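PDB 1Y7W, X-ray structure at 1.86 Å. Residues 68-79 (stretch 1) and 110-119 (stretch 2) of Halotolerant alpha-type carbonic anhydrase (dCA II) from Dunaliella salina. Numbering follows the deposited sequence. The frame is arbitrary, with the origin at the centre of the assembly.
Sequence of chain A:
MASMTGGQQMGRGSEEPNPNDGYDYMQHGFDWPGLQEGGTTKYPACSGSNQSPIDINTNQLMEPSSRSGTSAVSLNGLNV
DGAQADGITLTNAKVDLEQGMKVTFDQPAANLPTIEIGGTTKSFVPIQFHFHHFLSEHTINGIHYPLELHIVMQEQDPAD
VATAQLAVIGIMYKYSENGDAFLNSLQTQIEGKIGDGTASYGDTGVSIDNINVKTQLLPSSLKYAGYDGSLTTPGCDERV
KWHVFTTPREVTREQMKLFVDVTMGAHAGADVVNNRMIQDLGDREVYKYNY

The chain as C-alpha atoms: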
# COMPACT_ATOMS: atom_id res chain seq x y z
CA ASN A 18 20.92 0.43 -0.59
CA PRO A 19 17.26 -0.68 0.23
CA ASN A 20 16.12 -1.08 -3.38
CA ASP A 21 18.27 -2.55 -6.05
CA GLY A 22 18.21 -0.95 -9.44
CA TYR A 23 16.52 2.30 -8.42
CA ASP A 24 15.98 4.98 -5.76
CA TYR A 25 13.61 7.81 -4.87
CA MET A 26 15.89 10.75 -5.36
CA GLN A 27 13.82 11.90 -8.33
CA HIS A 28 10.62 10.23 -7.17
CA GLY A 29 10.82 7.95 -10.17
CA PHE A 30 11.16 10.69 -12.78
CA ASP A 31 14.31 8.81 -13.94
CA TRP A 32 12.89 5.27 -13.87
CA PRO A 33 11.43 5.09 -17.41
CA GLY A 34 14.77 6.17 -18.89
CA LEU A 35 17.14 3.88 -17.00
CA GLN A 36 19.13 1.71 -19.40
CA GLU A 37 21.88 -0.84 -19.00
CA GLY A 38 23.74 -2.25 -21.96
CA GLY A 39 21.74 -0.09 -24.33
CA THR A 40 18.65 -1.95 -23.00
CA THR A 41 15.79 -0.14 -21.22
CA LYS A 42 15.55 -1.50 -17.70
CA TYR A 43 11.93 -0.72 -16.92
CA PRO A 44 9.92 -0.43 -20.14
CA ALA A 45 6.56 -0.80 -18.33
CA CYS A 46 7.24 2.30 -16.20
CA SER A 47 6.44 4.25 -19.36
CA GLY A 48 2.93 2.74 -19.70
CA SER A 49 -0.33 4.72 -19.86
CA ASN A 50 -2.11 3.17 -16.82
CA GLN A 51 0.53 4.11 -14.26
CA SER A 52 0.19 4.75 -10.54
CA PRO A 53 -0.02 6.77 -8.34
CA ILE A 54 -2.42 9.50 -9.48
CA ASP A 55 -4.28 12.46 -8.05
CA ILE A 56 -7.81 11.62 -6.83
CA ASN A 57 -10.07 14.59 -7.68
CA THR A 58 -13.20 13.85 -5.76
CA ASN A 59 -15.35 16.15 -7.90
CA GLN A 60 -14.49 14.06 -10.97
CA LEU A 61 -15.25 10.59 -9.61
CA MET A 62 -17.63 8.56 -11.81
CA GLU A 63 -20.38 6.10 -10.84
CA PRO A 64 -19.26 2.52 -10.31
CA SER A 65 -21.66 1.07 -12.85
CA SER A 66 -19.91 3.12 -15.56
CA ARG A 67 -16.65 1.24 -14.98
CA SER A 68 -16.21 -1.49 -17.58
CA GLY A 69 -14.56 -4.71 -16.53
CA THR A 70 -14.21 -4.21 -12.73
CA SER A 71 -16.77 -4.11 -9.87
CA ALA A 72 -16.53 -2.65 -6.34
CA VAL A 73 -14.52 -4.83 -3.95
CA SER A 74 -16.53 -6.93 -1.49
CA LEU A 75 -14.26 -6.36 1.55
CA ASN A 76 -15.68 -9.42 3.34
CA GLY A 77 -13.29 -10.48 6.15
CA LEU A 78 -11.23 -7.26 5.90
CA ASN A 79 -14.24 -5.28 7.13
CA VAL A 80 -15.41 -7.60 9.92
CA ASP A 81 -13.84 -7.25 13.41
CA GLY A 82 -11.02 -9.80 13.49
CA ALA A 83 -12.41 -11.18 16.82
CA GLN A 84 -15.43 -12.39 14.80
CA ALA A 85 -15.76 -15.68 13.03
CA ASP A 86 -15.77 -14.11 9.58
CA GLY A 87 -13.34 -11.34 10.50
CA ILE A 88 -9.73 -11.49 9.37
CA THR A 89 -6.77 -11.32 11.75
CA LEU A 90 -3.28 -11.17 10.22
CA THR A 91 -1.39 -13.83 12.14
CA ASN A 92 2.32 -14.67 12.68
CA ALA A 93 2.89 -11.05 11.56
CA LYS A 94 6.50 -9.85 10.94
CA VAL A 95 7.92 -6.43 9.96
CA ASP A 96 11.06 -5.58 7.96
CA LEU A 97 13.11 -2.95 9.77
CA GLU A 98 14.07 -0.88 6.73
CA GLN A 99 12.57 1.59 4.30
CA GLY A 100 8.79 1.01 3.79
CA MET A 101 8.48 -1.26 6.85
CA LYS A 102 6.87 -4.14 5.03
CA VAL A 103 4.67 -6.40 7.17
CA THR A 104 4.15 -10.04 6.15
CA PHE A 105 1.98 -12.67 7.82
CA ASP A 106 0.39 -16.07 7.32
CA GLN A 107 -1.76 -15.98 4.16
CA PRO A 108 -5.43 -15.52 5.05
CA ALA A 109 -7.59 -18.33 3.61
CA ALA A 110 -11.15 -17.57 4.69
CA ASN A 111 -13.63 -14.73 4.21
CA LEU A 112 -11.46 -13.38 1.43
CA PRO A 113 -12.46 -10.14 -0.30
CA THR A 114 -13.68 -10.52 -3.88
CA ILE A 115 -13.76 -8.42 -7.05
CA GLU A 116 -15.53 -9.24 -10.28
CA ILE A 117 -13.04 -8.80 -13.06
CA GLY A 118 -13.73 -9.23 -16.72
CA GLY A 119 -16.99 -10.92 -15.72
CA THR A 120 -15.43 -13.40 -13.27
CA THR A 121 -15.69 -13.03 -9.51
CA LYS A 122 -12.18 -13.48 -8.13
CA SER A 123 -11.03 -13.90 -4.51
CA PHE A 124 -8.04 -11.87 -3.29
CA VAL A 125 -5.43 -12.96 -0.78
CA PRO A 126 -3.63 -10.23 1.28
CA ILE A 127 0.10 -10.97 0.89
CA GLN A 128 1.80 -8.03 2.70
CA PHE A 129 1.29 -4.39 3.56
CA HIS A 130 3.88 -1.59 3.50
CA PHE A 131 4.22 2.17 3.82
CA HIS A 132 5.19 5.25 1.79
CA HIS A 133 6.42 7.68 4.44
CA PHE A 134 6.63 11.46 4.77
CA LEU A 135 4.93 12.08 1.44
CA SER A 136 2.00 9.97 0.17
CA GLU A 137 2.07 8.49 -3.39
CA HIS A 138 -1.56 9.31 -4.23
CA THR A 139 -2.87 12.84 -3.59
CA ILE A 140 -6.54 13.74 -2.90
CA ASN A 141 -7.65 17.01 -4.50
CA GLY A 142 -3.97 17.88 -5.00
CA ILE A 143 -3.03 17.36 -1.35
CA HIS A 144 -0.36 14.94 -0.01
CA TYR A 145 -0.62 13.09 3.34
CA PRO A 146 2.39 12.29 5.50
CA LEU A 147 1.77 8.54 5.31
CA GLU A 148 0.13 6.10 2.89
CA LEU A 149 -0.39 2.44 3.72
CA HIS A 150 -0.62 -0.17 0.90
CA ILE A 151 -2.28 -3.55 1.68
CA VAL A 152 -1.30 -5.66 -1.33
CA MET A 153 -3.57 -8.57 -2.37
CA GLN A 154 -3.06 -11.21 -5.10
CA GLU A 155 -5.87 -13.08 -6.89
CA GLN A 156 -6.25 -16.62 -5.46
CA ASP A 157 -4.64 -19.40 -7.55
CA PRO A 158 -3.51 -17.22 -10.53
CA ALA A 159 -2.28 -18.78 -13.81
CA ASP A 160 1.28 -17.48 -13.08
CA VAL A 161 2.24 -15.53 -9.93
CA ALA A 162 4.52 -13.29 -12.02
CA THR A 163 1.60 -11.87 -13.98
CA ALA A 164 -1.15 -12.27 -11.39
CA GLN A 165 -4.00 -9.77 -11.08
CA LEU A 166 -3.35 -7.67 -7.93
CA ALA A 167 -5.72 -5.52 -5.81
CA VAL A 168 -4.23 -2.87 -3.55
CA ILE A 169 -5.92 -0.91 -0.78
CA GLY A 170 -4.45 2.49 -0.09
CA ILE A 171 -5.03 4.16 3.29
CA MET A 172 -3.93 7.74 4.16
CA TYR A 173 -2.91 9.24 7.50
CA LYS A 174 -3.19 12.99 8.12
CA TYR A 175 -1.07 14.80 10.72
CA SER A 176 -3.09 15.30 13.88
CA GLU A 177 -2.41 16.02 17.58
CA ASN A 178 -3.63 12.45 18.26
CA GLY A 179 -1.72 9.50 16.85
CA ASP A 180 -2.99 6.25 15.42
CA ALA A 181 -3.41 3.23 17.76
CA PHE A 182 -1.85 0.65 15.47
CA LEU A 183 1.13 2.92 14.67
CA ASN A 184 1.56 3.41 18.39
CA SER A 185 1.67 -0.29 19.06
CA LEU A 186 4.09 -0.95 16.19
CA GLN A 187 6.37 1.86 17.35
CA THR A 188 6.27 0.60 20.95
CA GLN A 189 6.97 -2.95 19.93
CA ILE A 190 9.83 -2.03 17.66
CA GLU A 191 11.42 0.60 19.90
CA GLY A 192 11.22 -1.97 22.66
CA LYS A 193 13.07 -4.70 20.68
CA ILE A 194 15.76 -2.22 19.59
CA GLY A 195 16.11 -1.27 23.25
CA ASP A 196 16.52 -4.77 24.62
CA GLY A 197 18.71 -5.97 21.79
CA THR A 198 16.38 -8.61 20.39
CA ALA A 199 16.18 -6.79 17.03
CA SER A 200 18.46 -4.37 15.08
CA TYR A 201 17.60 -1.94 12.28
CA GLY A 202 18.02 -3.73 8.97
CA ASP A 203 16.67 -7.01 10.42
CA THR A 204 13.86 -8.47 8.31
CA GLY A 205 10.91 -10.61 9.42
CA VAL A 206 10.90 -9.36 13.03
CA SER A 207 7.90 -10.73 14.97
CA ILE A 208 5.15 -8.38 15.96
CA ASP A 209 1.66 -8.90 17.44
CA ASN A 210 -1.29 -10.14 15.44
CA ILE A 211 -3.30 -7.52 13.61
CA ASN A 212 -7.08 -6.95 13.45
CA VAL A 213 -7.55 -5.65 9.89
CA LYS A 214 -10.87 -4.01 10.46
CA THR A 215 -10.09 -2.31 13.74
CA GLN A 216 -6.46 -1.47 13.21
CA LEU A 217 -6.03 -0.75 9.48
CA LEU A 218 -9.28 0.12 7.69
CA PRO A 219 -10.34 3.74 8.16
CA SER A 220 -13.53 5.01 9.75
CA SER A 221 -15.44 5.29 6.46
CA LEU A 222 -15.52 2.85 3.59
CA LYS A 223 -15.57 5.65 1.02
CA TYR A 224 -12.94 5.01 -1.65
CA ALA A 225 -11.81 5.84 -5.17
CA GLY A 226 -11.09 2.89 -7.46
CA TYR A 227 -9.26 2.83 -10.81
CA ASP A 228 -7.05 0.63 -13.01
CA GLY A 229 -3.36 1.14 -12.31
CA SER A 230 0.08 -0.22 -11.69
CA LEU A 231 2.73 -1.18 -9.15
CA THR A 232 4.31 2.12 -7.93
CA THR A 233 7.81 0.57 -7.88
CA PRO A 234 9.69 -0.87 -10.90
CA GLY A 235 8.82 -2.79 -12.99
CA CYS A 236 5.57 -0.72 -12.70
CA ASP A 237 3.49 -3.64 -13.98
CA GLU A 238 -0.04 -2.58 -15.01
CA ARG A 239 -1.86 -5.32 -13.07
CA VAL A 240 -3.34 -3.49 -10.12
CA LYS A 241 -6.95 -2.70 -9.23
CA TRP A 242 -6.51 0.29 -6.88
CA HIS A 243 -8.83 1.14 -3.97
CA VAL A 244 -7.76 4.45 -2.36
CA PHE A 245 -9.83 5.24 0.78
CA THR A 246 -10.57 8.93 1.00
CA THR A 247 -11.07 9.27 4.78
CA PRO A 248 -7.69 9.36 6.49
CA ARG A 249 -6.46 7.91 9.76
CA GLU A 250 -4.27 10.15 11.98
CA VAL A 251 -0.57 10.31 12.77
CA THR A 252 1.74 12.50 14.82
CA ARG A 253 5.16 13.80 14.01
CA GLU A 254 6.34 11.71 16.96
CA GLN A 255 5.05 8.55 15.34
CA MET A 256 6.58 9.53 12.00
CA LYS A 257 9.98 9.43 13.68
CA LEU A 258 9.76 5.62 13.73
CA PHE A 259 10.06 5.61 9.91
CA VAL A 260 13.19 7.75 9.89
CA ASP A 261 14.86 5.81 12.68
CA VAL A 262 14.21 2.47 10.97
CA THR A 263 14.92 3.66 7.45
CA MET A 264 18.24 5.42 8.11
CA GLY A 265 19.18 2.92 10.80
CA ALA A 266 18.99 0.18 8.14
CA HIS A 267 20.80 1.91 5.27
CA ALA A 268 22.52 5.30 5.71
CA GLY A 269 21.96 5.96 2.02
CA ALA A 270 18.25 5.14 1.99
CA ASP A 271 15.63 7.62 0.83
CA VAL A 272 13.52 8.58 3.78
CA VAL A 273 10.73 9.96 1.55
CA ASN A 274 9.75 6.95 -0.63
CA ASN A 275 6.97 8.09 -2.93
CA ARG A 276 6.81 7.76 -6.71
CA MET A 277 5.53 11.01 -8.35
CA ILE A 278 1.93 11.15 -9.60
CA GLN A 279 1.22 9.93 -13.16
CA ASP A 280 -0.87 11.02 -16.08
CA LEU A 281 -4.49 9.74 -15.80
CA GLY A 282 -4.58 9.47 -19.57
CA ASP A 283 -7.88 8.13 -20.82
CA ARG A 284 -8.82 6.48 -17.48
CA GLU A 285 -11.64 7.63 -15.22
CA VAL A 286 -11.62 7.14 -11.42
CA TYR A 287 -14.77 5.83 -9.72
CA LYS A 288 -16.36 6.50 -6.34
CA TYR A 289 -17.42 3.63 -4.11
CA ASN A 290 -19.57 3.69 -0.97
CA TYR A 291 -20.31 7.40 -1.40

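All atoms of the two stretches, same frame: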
# COMPACT_ATOMS: atom_id res chain seq x y z
N SER A 68 -16.18 -0.20 -16.87
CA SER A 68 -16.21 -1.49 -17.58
C SER A 68 -15.14 -2.45 -17.07
O SER A 68 -13.99 -2.05 -16.86
CB SER A 68 -15.92 -1.33 -19.11
OG SER A 68 -16.73 -0.36 -19.74
N GLY A 69 -15.52 -3.71 -16.92
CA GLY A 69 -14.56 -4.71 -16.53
C GLY A 69 -14.19 -4.92 -15.07
O GLY A 69 -13.51 -5.90 -14.81
N THR A 70 -14.59 -4.05 -14.14
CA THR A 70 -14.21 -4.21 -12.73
C THR A 70 -15.33 -3.70 -11.82
O THR A 70 -15.85 -2.60 -12.01
CB THR A 70 -12.90 -3.40 -12.42
OG1 THR A 70 -11.89 -3.76 -13.35
CG2 THR A 70 -12.36 -3.70 -10.98
N SER A 71 -15.71 -4.50 -10.82
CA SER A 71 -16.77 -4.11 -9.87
C SER A 71 -16.10 -3.56 -8.62
O SER A 71 -14.86 -3.59 -8.52
CB SER A 71 -17.55 -5.36 -9.39
OG SER A 71 -16.67 -6.20 -8.60
N ALA A 72 -16.94 -3.08 -7.68
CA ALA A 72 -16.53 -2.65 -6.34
C ALA A 72 -15.91 -3.89 -5.68
O ALA A 72 -16.21 -5.01 -6.08
CB ALA A 72 -17.76 -2.28 -5.50
N VAL A 73 -15.06 -3.68 -4.68
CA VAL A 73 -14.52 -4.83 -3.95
C VAL A 73 -15.52 -5.18 -2.85
O VAL A 73 -16.21 -4.30 -2.31
CB VAL A 73 -13.15 -4.53 -3.30
CG1 VAL A 73 -13.27 -3.40 -2.31
CG2 VAL A 73 -12.57 -5.85 -2.62
N SER A 74 -15.72 -6.48 -2.62
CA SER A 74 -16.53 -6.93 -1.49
C SER A 74 -15.40 -7.18 -0.44
O SER A 74 -14.65 -8.16 -0.55
CB SER A 74 -17.25 -8.26 -1.80
OG SER A 74 -18.38 -8.01 -2.63
N LEU A 75 -15.31 -6.31 0.54
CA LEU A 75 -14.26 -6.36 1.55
C LEU A 75 -14.30 -7.62 2.41
O LEU A 75 -13.26 -8.04 2.91
CB LEU A 75 -14.29 -5.09 2.43
CG LEU A 75 -13.94 -3.77 1.72
CD1 LEU A 75 -14.22 -2.55 2.64
CD2 LEU A 75 -12.42 -3.82 1.32
N ASN A 76 -15.50 -8.20 2.57
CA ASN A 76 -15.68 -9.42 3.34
C ASN A 76 -14.91 -9.40 4.67
O ASN A 76 -15.11 -8.44 5.45
CB ASN A 76 -15.33 -10.58 2.43
CG ASN A 76 -16.38 -10.75 1.32
OD1 ASN A 76 -17.52 -10.34 1.51
ND2 ASN A 76 -16.02 -11.36 0.23
N GLY A 77 -14.03 -10.38 4.89
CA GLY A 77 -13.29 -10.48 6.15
C GLY A 77 -12.45 -9.28 6.51
O GLY A 77 -12.17 -9.12 7.70
N LEU A 78 -12.01 -8.47 5.54
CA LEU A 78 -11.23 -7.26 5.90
C LEU A 78 -12.07 -6.27 6.68
O LEU A 78 -11.55 -5.53 7.48
CB LEU A 78 -10.71 -6.55 4.64
CG LEU A 78 -9.82 -7.42 3.76
CD1 LEU A 78 -9.48 -6.64 2.47
CD2 LEU A 78 -8.60 -7.85 4.49
N ASN A 79 -13.38 -6.25 6.44
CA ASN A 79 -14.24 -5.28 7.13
C ASN A 79 -15.14 -5.85 8.23
O ASN A 79 -16.21 -5.31 8.51
CB ASN A 79 -15.09 -4.52 6.09
CG ASN A 79 -15.68 -3.25 6.64
OD1 ASN A 79 -15.05 -2.53 7.40
ND2 ASN A 79 -16.92 -2.94 6.26
N ALA A 110 -9.70 -17.56 4.55
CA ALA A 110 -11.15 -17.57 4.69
C ALA A 110 -11.71 -16.16 4.63
O ALA A 110 -11.00 -15.22 4.93
CB ALA A 110 -11.56 -18.20 6.04
N ASN A 111 -12.98 -16.04 4.24
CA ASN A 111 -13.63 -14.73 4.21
C ASN A 111 -12.87 -13.73 3.38
O ASN A 111 -12.85 -12.55 3.67
CB ASN A 111 -13.78 -14.21 5.64
CG ASN A 111 -14.56 -15.17 6.51
OD1 ASN A 111 -15.72 -15.43 6.22
ND2 ASN A 111 -13.92 -15.73 7.56
N LEU A 112 -12.28 -14.23 2.30
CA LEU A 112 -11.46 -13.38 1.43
C LEU A 112 -12.30 -12.33 0.68
O LEU A 112 -13.47 -12.56 0.35
CB LEU A 112 -10.75 -14.24 0.44
CG LEU A 112 -9.71 -15.22 1.06
CD1 LEU A 112 -9.06 -16.00 -0.08
CD2 LEU A 112 -8.64 -14.46 1.84
N PRO A 113 -11.70 -11.16 0.43
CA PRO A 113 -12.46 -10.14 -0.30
C PRO A 113 -12.56 -10.61 -1.75
O PRO A 113 -11.74 -11.41 -2.20
CB PRO A 113 -11.56 -8.87 -0.17
CG PRO A 113 -10.17 -9.45 0.03
CD PRO A 113 -10.43 -10.63 0.96
N THR A 114 -13.57 -10.13 -2.48
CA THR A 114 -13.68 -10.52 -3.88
C THR A 114 -13.87 -9.29 -4.79
O THR A 114 -14.38 -8.25 -4.38
CB THR A 114 -14.90 -11.47 -4.17
OG1 THR A 114 -16.12 -10.77 -3.87
CG2 THR A 114 -14.84 -12.71 -3.27
N ILE A 115 -13.51 -9.47 -6.05
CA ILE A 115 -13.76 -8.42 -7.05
C ILE A 115 -14.13 -9.15 -8.33
O ILE A 115 -13.51 -10.18 -8.67
CB ILE A 115 -12.50 -7.56 -7.34
CG1 ILE A 115 -11.96 -6.98 -6.02
CG2 ILE A 115 -12.89 -6.39 -8.38
CD1 ILE A 115 -10.58 -6.19 -6.24
N GLU A 116 -15.15 -8.63 -9.03
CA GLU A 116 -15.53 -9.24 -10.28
C GLU A 116 -14.72 -8.55 -11.34
O GLU A 116 -14.82 -7.32 -11.51
CB GLU A 116 -17.02 -9.07 -10.57
CG GLU A 116 -17.38 -9.82 -11.85
CD GLU A 116 -18.76 -9.46 -12.39
OE1 GLU A 116 -18.93 -8.33 -12.78
OE2 GLU A 116 -19.65 -10.31 -12.43
N ILE A 117 -13.93 -9.34 -12.05
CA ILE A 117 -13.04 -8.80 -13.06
C ILE A 117 -13.21 -9.50 -14.38
O ILE A 117 -13.10 -10.75 -14.47
CB ILE A 117 -11.54 -8.88 -12.60
CG1 ILE A 117 -11.32 -7.98 -11.39
CG2 ILE A 117 -10.61 -8.36 -13.73
CD1 ILE A 117 -9.99 -8.22 -10.74
N GLY A 118 -13.47 -8.70 -15.39
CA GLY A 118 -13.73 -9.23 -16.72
C GLY A 118 -14.85 -10.26 -16.66
O GLY A 118 -14.77 -11.29 -17.33
N GLY A 119 -15.88 -9.99 -15.86
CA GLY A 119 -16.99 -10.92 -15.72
C GLY A 119 -16.83 -12.12 -14.77
O GLY A 119 -17.78 -12.86 -14.55
O HOH W 1 -17.80 -11.83 -1.97

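The two stretches run antiparallel, and their backbones pair in two separate single bridges, one around Thr70 and Ile117, the other at Ser74 and Thr114. Between them the register slips by one residue, and the hydrogen bonds change character at the slip.

Around the first bridge Gly118 N gives a nearly straight hydrogen bond to Gly69 O (2.9 Å), and Ser71 N reaches Glu116 O at 3.0 Å. Glu116 N is satisfied by a side chain rather than a carbonyl: Ser71 OG, with chi1 in p, accepts it at 2.9 Å and donates its own hydrogen bond to Ala72 O, 2.8 Å from Ser71 OG. One hydroxyl thus serves as acceptor across the gap and donor within its own stretch. Beyond the slip, Ser74 and Thr114 pair in both directions: Ser74 N to Thr114 O is 2.8 Å, and Thr114 N to Ser74 O is 3.0 Å.

Past this pair, Leu112 O is taken by a side chain, Asn76 ND2, at 2.8 Å. The same ND2 donates to a water at 2.9 Å, and that water lies 2.7 Å from Thr114 OG1, so the amide group spends its donors on both a carbonyl and a solvent bridge. The backbone resumes with Gly77 N to Asn111 O, 2.8 Å. An ideal CB on Gly77 would sit 2.6 Å from Asn111 O, so this close approach depends on glycine.

Apolar contacts fill in beside the polar ones. Val73 CG2 packs against Ile115 CG1 at 3.6 Å and Pro113 CB at 4.0 Å, while Leu78 CD1 meets Pro113 CG at 3.8 Å. Proline, with no N-H to satisfy, offers carbon to both neighbours. The rule to read here is that a side chain can take up a backbone group the ladder leaves over: Ser71 OG does so at the slip, Asn76 ND2 where the register is steady.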